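Local coordinates for protein condensin complex subunit 3 (Schizosaccharomyces pombe, PDB 5OQR) that acts as a regulatory subunit of the condensin complex, which is required to convert interphase chromatin into condensed, mitotic-like chromosomes, at residues C514-V525 with D549-F559; C462-F470 with M483-A494. All coordinates share one frame; numbering follows the deposited sequence.

Interaction 1: C514-V525 with D549-F559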
loop_
_atom_site.group_PDB
_atom_site.type_symbol
_atom_site.label_atom_id
_atom_site.label_comp_id
_atom_site.label_asym_id
_atom_site.label_seq_id
_atom_site.Cartn_x
_atom_site.Cartn_y
_atom_site.Cartn_z
ATOM N N CYS A 514 28.065 11.656 19.310
ATOM C CA CYS A 514 27.911 10.556 20.252
ATOM C C CYS A 514 27.888 9.211 19.542
ATOM O O CYS A 514 28.291 8.199 20.121
ATOM C CB CYS A 514 26.639 10.752 21.070
ATOM S SG CYS A 514 26.743 12.109 22.241
ATOM N N LEU A 515 27.430 9.177 18.290
ATOM C CA LEU A 515 27.442 7.943 17.516
ATOM C C LEU A 515 28.845 7.516 17.111
ATOM O O LEU A 515 29.001 6.432 16.540
ATOM C CB LEU A 515 26.579 8.101 16.266
ATOM C CG LEU A 515 25.158 8.616 16.499
ATOM C CD1 LEU A 515 24.410 8.708 15.180
ATOM C CD2 LEU A 515 24.408 7.730 17.481
ATOM N N LEU A 516 29.862 8.336 17.379
ATOM C CA LEU A 516 31.237 8.000 17.039
ATOM C C LEU A 516 32.072 7.599 18.246
ATOM O O LEU A 516 33.136 6.999 18.069
ATOM C CB LEU A 516 31.908 9.187 16.338
ATOM C CG LEU A 516 31.248 9.627 15.028
ATOM C CD1 LEU A 516 31.871 10.907 14.516
ATOM C CD2 LEU A 516 31.361 8.539 13.979
ATOM N N ASN A 517 31.619 7.909 19.458
ATOM C CA ASN A 517 32.347 7.556 20.671
ATOM C C ASN A 517 31.353 7.061 21.710
ATOM O O ASN A 517 30.436 7.793 22.090
ATOM C CB ASN A 517 33.138 8.749 21.207
ATOM C CG ASN A 517 34.254 8.331 22.135
ATOM O OD1 ASN A 517 34.150 8.468 23.353
ATOM N ND2 ASN A 517 35.328 7.801 21.563
ATOM N N ALA A 518 31.545 5.824 22.171
ATOM C CA ALA A 518 30.604 5.225 23.112
ATOM C C ALA A 518 30.666 5.906 24.473
ATOM O O ALA A 518 29.630 6.120 25.113
ATOM C CB ALA A 518 30.885 3.730 23.248
ATOM N N ASP A 519 31.867 6.248 24.938
ATOM C CA ASP A 519 31.991 6.901 26.236
ATOM C C ASP A 519 31.351 8.282 26.220
ATOM O O ASP A 519 30.749 8.703 27.212
ATOM C CB ASP A 519 33.461 6.989 26.642
ATOM C CG ASP A 519 33.961 5.721 27.309
ATOM O OD1 ASP A 519 33.269 5.210 28.215
ATOM O OD2 ASP A 519 35.042 5.229 26.926
ATOM N N LEU A 520 31.471 9.003 25.104
ATOM C CA LEU A 520 30.800 10.293 24.993
ATOM C C LEU A 520 29.291 10.113 24.910
ATOM O O LEU A 520 28.533 10.887 25.504
ATOM C CB LEU A 520 31.318 11.049 23.770
ATOM C CG LEU A 520 30.799 12.477 23.590
ATOM C CD1 LEU A 520 31.252 13.374 24.729
ATOM C CD2 LEU A 520 31.257 13.035 22.260
ATOM N N ALA A 521 28.837 9.097 24.176
ATOM C CA ALA A 521 27.418 8.762 24.167
ATOM C C ALA A 521 26.909 8.520 25.581
ATOM O O ALA A 521 25.894 9.088 25.996
ATOM C CB ALA A 521 27.182 7.531 23.292
ATOM N N PHE A 522 27.618 7.685 26.344
ATOM C CA PHE A 522 27.188 7.373 27.702
ATOM C C PHE A 522 27.194 8.614 28.585
ATOM O O PHE A 522 26.319 8.781 29.440
ATOM C CB PHE A 522 28.091 6.292 28.297
ATOM C CG PHE A 522 27.686 5.859 29.675
ATOM C CD1 PHE A 522 26.762 4.845 29.852
ATOM C CD2 PHE A 522 28.225 6.470 30.793
ATOM C CE1 PHE A 522 26.385 4.447 31.117
ATOM C CE2 PHE A 522 27.851 6.075 32.062
ATOM C CZ PHE A 522 26.930 5.062 32.224
ATOM N N GLU A 523 28.178 9.493 28.397
ATOM C CA GLU A 523 28.278 10.691 29.220
ATOM C C GLU A 523 27.126 11.657 28.979
ATOM O O GLU A 523 26.829 12.476 29.855
ATOM C CB GLU A 523 29.610 11.392 28.957
ATOM C CG GLU A 523 29.852 12.624 29.812
ATOM C CD GLU A 523 31.225 13.232 29.582
ATOM O OE1 GLU A 523 31.996 12.668 28.776
ATOM O OE2 GLU A 523 31.534 14.271 30.205
ATOM N N ASN A 524 26.463 11.575 27.828
ATOM C CA ASN A 524 25.414 12.519 27.466
ATOM C C ASN A 524 24.014 11.929 27.525
ATOM O O ASN A 524 23.049 12.646 27.239
ATOM C CB ASN A 524 25.677 13.075 26.064
ATOM C CG ASN A 524 26.734 14.158 26.060
ATOM O OD1 ASN A 524 26.672 15.099 26.848
ATOM N ND2 ASN A 524 27.718 14.025 25.183
ATOM N N VAL A 525 23.867 10.653 27.886
ATOM C CA VAL A 525 22.531 10.085 28.080
ATOM C C VAL A 525 21.711 10.935 29.048
ATOM O O VAL A 525 20.559 11.257 28.729
ATOM C CB VAL A 525 22.630 8.621 28.508
ATOM C CG1 VAL A 525 21.279 8.100 28.991
ATOM C CG2 VAL A 525 23.127 7.759 27.362
ATOM N N ASP A 549 19.559 5.514 18.499
ATOM C CA ASP A 549 20.724 5.294 17.650
ATOM C C ASP A 549 21.966 4.966 18.466
ATOM O O ASP A 549 22.813 4.192 18.011
ATOM C CB ASP A 549 20.965 6.521 16.774
ATOM C CG ASP A 549 20.030 6.574 15.582
ATOM O OD1 ASP A 549 19.046 5.804 15.560
ATOM O OD2 ASP A 549 20.275 7.385 14.666
ATOM N N MET A 550 22.096 5.532 19.665
ATOM C CA MET A 550 23.224 5.180 20.520
ATOM C C MET A 550 23.179 3.708 20.912
ATOM O O MET A 550 24.220 3.046 20.981
ATOM C CB MET A 550 23.239 6.069 21.763
ATOM C CG MET A 550 23.590 7.519 21.471
ATOM S SD MET A 550 23.887 8.522 22.939
ATOM C CE MET A 550 22.342 8.356 23.795
ATOM N N LEU A 551 21.981 3.174 21.169
ATOM C CA LEU A 551 21.854 1.756 21.489
ATOM C C LEU A 551 22.216 0.887 20.292
ATOM O O LEU A 551 23.009 -0.053 20.409
ATOM C CB LEU A 551 20.431 1.449 21.956
ATOM C CG LEU A 551 20.060 1.920 23.362
ATOM C CD1 LEU A 551 18.563 1.850 23.565
ATOM C CD2 LEU A 551 20.771 1.087 24.406
ATOM N N ILE A 552 21.636 1.183 19.130
ATOM C CA ILE A 552 21.907 0.388 17.938
ATOM C C ILE A 552 23.379 0.477 17.561
ATOM O O ILE A 552 24.008 -0.528 17.211
ATOM C CB ILE A 552 20.995 0.844 16.785
ATOM C CG1 ILE A 552 19.537 0.530 17.118
ATOM C CG2 ILE A 552 21.396 0.176 15.474
ATOM C CD1 ILE A 552 18.539 1.267 16.260
ATOM N N GLN A 553 23.951 1.680 17.623
ATOM C CA GLN A 553 25.338 1.865 17.212
ATOM C C GLN A 553 26.299 1.252 18.222
ATOM O O GLN A 553 27.141 0.422 17.866
ATOM C CB GLN A 553 25.631 3.356 17.027
ATOM C CG GLN A 553 27.081 3.693 16.701
ATOM C CD GLN A 553 27.514 3.176 15.345
ATOM O OE1 GLN A 553 26.715 3.098 14.414
ATOM N NE2 GLN A 553 28.786 2.818 15.225
ATOM N N HIS A 554 26.186 1.645 19.489
ATOM C CA HIS A 554 27.189 1.301 20.488
ATOM C C HIS A 554 26.896 0.006 21.228
ATOM O O HIS A 554 27.810 -0.553 21.844
ATOM C CB HIS A 554 27.326 2.439 21.503
ATOM C CG HIS A 554 27.850 3.707 20.910
ATOM N ND1 HIS A 554 28.864 3.725 19.977
ATOM C CD2 HIS A 554 27.492 4.997 21.101
ATOM C CE1 HIS A 554 29.114 4.972 19.627
ATOM N NE2 HIS A 554 28.296 5.763 20.295
ATOM N N GLY A 555 25.665 -0.477 21.194
ATOM C CA GLY A 555 25.332 -1.739 21.813
ATOM C C GLY A 555 24.397 -1.568 23.000
ATOM O O GLY A 555 24.255 -0.489 23.579
ATOM N N LYS A 556 23.757 -2.678 23.365
ATOM C CA LYS A 556 22.788 -2.688 24.453
ATOM C C LYS A 556 23.468 -2.647 25.816
ATOM O O LYS A 556 23.003 -1.951 26.725
ATOM C CB LYS A 556 21.917 -3.937 24.334
ATOM C CG LYS A 556 20.662 -3.935 25.171
ATOM C CD LYS A 556 20.146 -5.349 25.398
ATOM C CE LYS A 556 20.122 -6.174 24.115
ATOM N NZ LYS A 556 19.531 -7.518 24.331
ATOM N N ALA A 557 24.571 -3.380 25.972
ATOM C CA ALA A 557 25.191 -3.548 27.281
ATOM C C ALA A 557 25.810 -2.265 27.813
ATOM O O ALA A 557 25.999 -2.144 29.027
ATOM C CB ALA A 557 26.259 -4.640 27.212
ATOM N N LYS A 558 26.132 -1.309 26.940
ATOM C CA LYS A 558 26.814 -0.101 27.389
ATOM C C LYS A 558 25.916 0.771 28.257
ATOM O O LYS A 558 26.418 1.512 29.108
ATOM C CB LYS A 558 27.314 0.693 26.181
ATOM C CG LYS A 558 28.141 1.932 26.526
ATOM C CD LYS A 558 29.625 1.621 26.609
ATOM C CE LYS A 558 30.404 2.809 27.155
ATOM N NZ LYS A 558 31.876 2.597 27.113
ATOM N N PHE A 559 24.596 0.693 28.074
ATOM C CA PHE A 559 23.671 1.639 28.691
ATOM C C PHE A 559 22.718 0.980 29.682
ATOM O O PHE A 559 21.654 1.534 29.970
ATOM C CB PHE A 559 22.874 2.367 27.609
ATOM C CG PHE A 559 23.728 2.981 26.543
ATOM C CD1 PHE A 559 24.008 2.290 25.381
ATOM C CD2 PHE A 559 24.257 4.249 26.707
ATOM C CE1 PHE A 559 24.796 2.853 24.400
ATOM C CE2 PHE A 559 25.046 4.814 25.728
ATOM C CZ PHE A 559 25.316 4.117 24.576
#
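H554 packs against A518 and A521 where two neighbouring antiparallel helices of a HEAT array meet. The HEAT 8 repeat takes in most of helix 518-534 and all of helix 537-554. The short helical segments 518-525 and 549-554 run at 155° to each other, with their axes 10.8 Å apart at closest approach. The imidazole of H554 lies between two groups. CA of A518 sits over the centre of one face, 3.6 Å from the ring centroid, as a CH-pi contact. CG of Q553 lies over the opposite face, toward the rim. At the ring edge, NE2 of H554 donates to the backbone O of C514, which ends the preceding helix. The bond is straight, but its modelled length of 2.4 Å is doubtful at this resolution. N517 caps helix 518-534, its OD1 accepting from the backbone N of L520.

On the buried side, SD of M550 packs on CB of A521. The chain of M550 bends at the thioether (chi3 -59°), which brings CE to 3.7 Å from CG2 of V525. The same CG2 is 3.7 Å from CD2 of F559, so one methyl bridges both partners. CD1 of F522 lies 4.1 Å from CD2 of F559, the two side chains pointing opposite ways. L515 reaches CB of D549 with CD2. The carboxylate of D549 accepts backbone hydrogen bonds from the chain of another protein, so this end of the helix pair borders the subunit interface. Farther out, K558 forms a salt bridge with D519: NZ is 3.2 Å from OD1, approaching from above the carboxylate plane.

Interaction 2: C462-F470 with M483-A494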
loop_
_atom_site.group_PDB
_atom_site.type_symbol
_atom_site.label_atom_id
_atom_site.label_comp_id
_atom_site.label_asym_id
_atom_site.label_seq_id
_atom_site.Cartn_x
_atom_site.Cartn_y
_atom_site.Cartn_z
ATOM N N CYS A 462 26.948 27.184 9.597
ATOM C CA CYS A 462 28.106 26.456 10.100
ATOM C C CYS A 462 27.683 25.132 10.716
ATOM O O CYS A 462 28.209 24.073 10.361
ATOM C CB CYS A 462 28.862 27.310 11.119
ATOM S SG CYS A 462 29.748 28.705 10.401
ATOM N N LEU A 463 26.717 25.173 11.635
ATOM C CA LEU A 463 26.234 23.948 12.260
ATOM C C LEU A 463 25.688 22.972 11.229
ATOM O O LEU A 463 25.825 21.757 11.395
ATOM C CB LEU A 463 25.165 24.279 13.297
ATOM C CG LEU A 463 25.637 25.057 14.526
ATOM C CD1 LEU A 463 24.449 25.498 15.361
ATOM C CD2 LEU A 463 26.590 24.217 15.361
ATOM N N SER A 464 25.066 23.478 10.164
ATOM C CA SER A 464 24.636 22.599 9.083
ATOM C C SER A 464 25.821 21.922 8.413
ATOM O O SER A 464 25.708 20.778 7.963
ATOM C CB SER A 464 23.824 23.389 8.059
ATOM O OG SER A 464 22.653 23.917 8.650
ATOM N N TYR A 465 26.963 22.609 8.328
ATOM C CA TYR A 465 28.168 21.975 7.806
ATOM C C TYR A 465 28.724 20.969 8.802
ATOM O O TYR A 465 29.228 19.912 8.410
ATOM C CB TYR A 465 29.229 23.028 7.480
ATOM C CG TYR A 465 28.969 23.857 6.242
ATOM C CD1 TYR A 465 27.692 24.001 5.721
ATOM C CD2 TYR A 465 30.014 24.496 5.591
ATOM C CE1 TYR A 465 27.465 24.764 4.590
ATOM C CE2 TYR A 465 29.796 25.256 4.463
ATOM C CZ TYR A 465 28.522 25.388 3.968
ATOM O OH TYR A 465 28.310 26.145 2.842
ATOM N N VAL A 466 28.656 21.293 10.093
ATOM C CA VAL A 466 29.082 20.353 11.126
ATOM C C VAL A 466 28.200 19.116 11.098
ATOM O O VAL A 466 28.685 17.984 11.202
ATOM C CB VAL A 466 29.050 21.028 12.510
ATOM C CG1 VAL A 466 29.592 20.088 13.571
ATOM C CG2 VAL A 466 29.845 22.320 12.498
ATOM N N GLN A 467 26.892 19.317 10.960
ATOM C CA GLN A 467 25.960 18.199 10.926
ATOM C C GLN A 467 26.289 17.247 9.783
ATOM O O GLN A 467 26.344 16.027 9.971
ATOM C CB GLN A 467 24.534 18.730 10.801
ATOM C CG GLN A 467 23.456 17.691 10.991
ATOM C CD GLN A 467 22.069 18.281 10.868
ATOM O OE1 GLN A 467 21.908 19.499 10.785
ATOM N NE2 GLN A 467 21.057 17.424 10.853
ATOM N N CYS A 468 26.518 17.789 8.586
ATOM C CA CYS A 468 26.827 16.941 7.440
ATOM C C CYS A 468 28.197 16.293 7.571
ATOM O O CYS A 468 28.436 15.230 6.988
ATOM C CB CYS A 468 26.755 17.755 6.151
ATOM S SG CYS A 468 25.099 18.261 5.677
ATOM N N LEU A 469 29.108 16.914 8.317
ATOM C CA LEU A 469 30.432 16.333 8.508
ATOM C C LEU A 469 30.334 14.994 9.226
ATOM O O LEU A 469 30.815 13.969 8.732
ATOM C CB LEU A 469 31.319 17.308 9.287
ATOM C CG LEU A 469 32.620 16.747 9.870
ATOM C CD1 LEU A 469 33.489 16.128 8.797
ATOM C CD2 LEU A 469 33.383 17.832 10.605
ATOM N N PHE A 470 29.703 14.985 10.398
ATOM C CA PHE A 470 29.580 13.768 11.186
ATOM C C PHE A 470 28.546 12.802 10.628
ATOM O O PHE A 470 28.469 11.664 11.101
ATOM C CB PHE A 470 29.246 14.128 12.633
ATOM C CG PHE A 470 30.341 14.885 13.324
ATOM C CD1 PHE A 470 31.530 14.257 13.647
ATOM C CD2 PHE A 470 30.194 16.224 13.633
ATOM C CE1 PHE A 470 32.544 14.945 14.273
ATOM C CE2 PHE A 470 31.206 16.916 14.261
ATOM C CZ PHE A 470 32.382 16.275 14.581
ATOM N N MET A 483 37.208 16.572 16.290
ATOM C CA MET A 483 36.011 16.513 17.122
ATOM C C MET A 483 36.094 17.488 18.285
ATOM O O MET A 483 35.189 18.303 18.489
ATOM C CB MET A 483 35.808 15.097 17.646
ATOM C CG MET A 483 35.461 14.120 16.570
ATOM S SD MET A 483 35.658 12.419 17.090
ATOM C CE MET A 483 35.161 11.640 15.574
ATOM N N VAL A 484 37.163 17.401 19.078
ATOM C CA VAL A 484 37.301 18.295 20.224
ATOM C C VAL A 484 37.194 19.739 19.769
ATOM O O VAL A 484 36.675 20.594 20.495
ATOM C CB VAL A 484 38.629 18.029 20.965
ATOM C CG1 VAL A 484 38.726 18.900 22.205
ATOM C CG2 VAL A 484 38.749 16.564 21.355
ATOM N N ASP A 485 37.668 20.033 18.558
ATOM C CA ASP A 485 37.558 21.381 18.014
ATOM C C ASP A 485 36.101 21.743 17.746
ATOM O O ASP A 485 35.592 22.740 18.271
ATOM C CB ASP A 485 38.386 21.492 16.733
ATOM C CG ASP A 485 38.586 22.929 16.291
ATOM O OD1 ASP A 485 38.759 23.161 15.079
ATOM O OD2 ASP A 485 38.570 23.828 17.159
ATOM N N MET A 486 35.415 20.944 16.927
ATOM C CA MET A 486 34.013 21.226 16.627
ATOM C C MET A 486 33.181 21.296 17.902
ATOM O O MET A 486 32.257 22.111 18.004
ATOM C CB MET A 486 33.446 20.163 15.685
ATOM C CG MET A 486 34.237 19.960 14.398
ATOM S SD MET A 486 34.756 21.498 13.630
ATOM C CE MET A 486 33.175 22.127 13.147
ATOM N N LEU A 487 33.491 20.451 18.884
ATOM C CA LEU A 487 32.763 20.485 20.146
ATOM C C LEU A 487 32.983 21.808 20.868
ATOM O O LEU A 487 32.027 22.508 21.220
ATOM C CB LEU A 487 33.191 19.310 21.027
ATOM C CG LEU A 487 32.656 17.923 20.665
ATOM C CD1 LEU A 487 33.327 16.870 21.522
ATOM C CD2 LEU A 487 31.148 17.849 20.832
ATOM N N LYS A 488 34.247 22.171 21.099
ATOM C CA LYS A 488 34.542 23.384 21.854
ATOM C C LYS A 488 34.103 24.633 21.102
ATOM O O LYS A 488 33.590 25.579 21.708
ATOM C CB LYS A 488 36.037 23.462 22.168
ATOM C CG LYS A 488 36.519 22.419 23.162
ATOM C CD LYS A 488 37.850 22.807 23.796
ATOM C CE LYS A 488 39.019 22.648 22.836
ATOM N NZ LYS A 488 40.243 22.184 23.549
ATOM N N THR A 489 34.292 24.654 19.784
ATOM C CA THR A 489 34.104 25.889 19.033
ATOM C C THR A 489 32.649 26.132 18.654
ATOM O O THR A 489 32.219 27.289 18.605
ATOM C CB THR A 489 34.970 25.868 17.772
ATOM O OG1 THR A 489 36.321 25.543 18.124
ATOM C CG2 THR A 489 34.951 27.226 17.085
ATOM N N LEU A 490 31.877 25.081 18.385
ATOM C CA LEU A 490 30.551 25.269 17.807
ATOM C C LEU A 490 29.442 24.520 18.537
ATOM O O LEU A 490 28.435 25.123 18.919
ATOM C CB LEU A 490 30.571 24.849 16.339
ATOM C CG LEU A 490 31.470 25.723 15.466
ATOM C CD1 LEU A 490 32.397 24.869 14.641
ATOM C CD2 LEU A 490 30.634 26.620 14.575
ATOM N N ILE A 491 29.607 23.213 18.739
ATOM C CA ILE A 491 28.498 22.386 19.212
ATOM C C ILE A 491 28.099 22.779 20.631
ATOM O O ILE A 491 26.936 23.104 20.895
ATOM C CB ILE A 491 28.860 20.894 19.117
ATOM C CG1 ILE A 491 28.980 20.489 17.650
ATOM C CG2 ILE A 491 27.805 20.027 19.807
ATOM C CD1 ILE A 491 29.675 19.174 17.427
ATOM N N ILE A 492 29.048 22.740 21.569
ATOM C CA ILE A 492 28.728 23.097 22.952
ATOM C C ILE A 492 28.214 24.528 23.044
ATOM O O ILE A 492 27.154 24.741 23.655
ATOM C CB ILE A 492 29.939 22.845 23.867
ATOM C CG1 ILE A 492 30.475 21.417 23.705
ATOM C CG2 ILE A 492 29.561 23.106 25.324
ATOM C CD1 ILE A 492 29.520 20.330 24.118
ATOM N N PRO A 493 28.882 25.536 22.477
ATOM C CA PRO A 493 28.289 26.884 22.473
ATOM C C PRO A 493 26.873 26.916 21.922
ATOM O O PRO A 493 26.027 27.657 22.435
ATOM C CB PRO A 493 29.259 27.682 21.592
ATOM C CG PRO A 493 30.546 26.959 21.698
ATOM C CD PRO A 493 30.213 25.517 21.844
ATOM N N ALA A 494 26.593 26.124 20.887
ATOM C CA ALA A 494 25.244 26.075 20.335
ATOM C C ALA A 494 24.275 25.424 21.313
ATOM O O ALA A 494 23.153 25.907 21.496
ATOM C CB ALA A 494 25.253 25.321 19.007
#
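V466 and F470 meet M486, L490 and I491 in an apolar packing of two successive helices in the HEAT-repeat array. The short segments cross steeply, at -121°, with 10.3 Å between their axes at closest approach. The two methyls of V466 divide the work. CG2 meets CE of M486 at 3.4 Å, and CG1 meets CD1 of I491 at 4.0 Å. M486 gets its methyl there by curling twice (chi2 -43°, chi3 -68°). The F470 ring takes CG of M483 at its edge, 3.8 Å from CE1. Its CZ lies near CG of M486, and its CE2 lies 4.2 Å from CD1 of I491. An alanine at F470 would remove this ring and is likely to open a gap between M483, M486 and I491, with their side chains set free to shift. Toward the other end, L463 places CD1 3.7 Å from CB of A494, and CD2 of L490 meets CB of C462.

All of the touching residues are buried. Further out, other helices enclose the pair. F431 of helix 416-434 touches C462, while L469 rests on F419 and L423 of that same helix. On the side of helix 500-514, I502 touches A494 and V513 touches F470. The HEAT 7 repeat includes 483-494. That segment has a wider pi-type turn at 487-491, and a kink where P493 supplies no backbone N-H. L490 and I491, both used in the contact, stand in or at the end of this wide turn: the backbone O of M486 accepts from L490 N and from I491 N, each at 3.0 Å.

In the fold
Interaction 2 comes first along the chain, and interaction 1 follows it. Their centres are about 19 Å apart, and both lie within the C-terminal domain characteristic of nuclear condensin subunits. Helix 500-514 lies between them in sequence. It packs on both helices of interaction 2, and its last residue begins segment 514-525. The HEAT 7 repeat holds 483-494 and the start of 514-525; HEAT 8 takes up most of interaction 1. The two also touch directly. CD1 of L516 lies 3.5 Å from CD1 of F470 and 3.5 Å from CE of M483. The loop residue L516 thus joins the end of helix 500-514 to the apolar core of interaction 2.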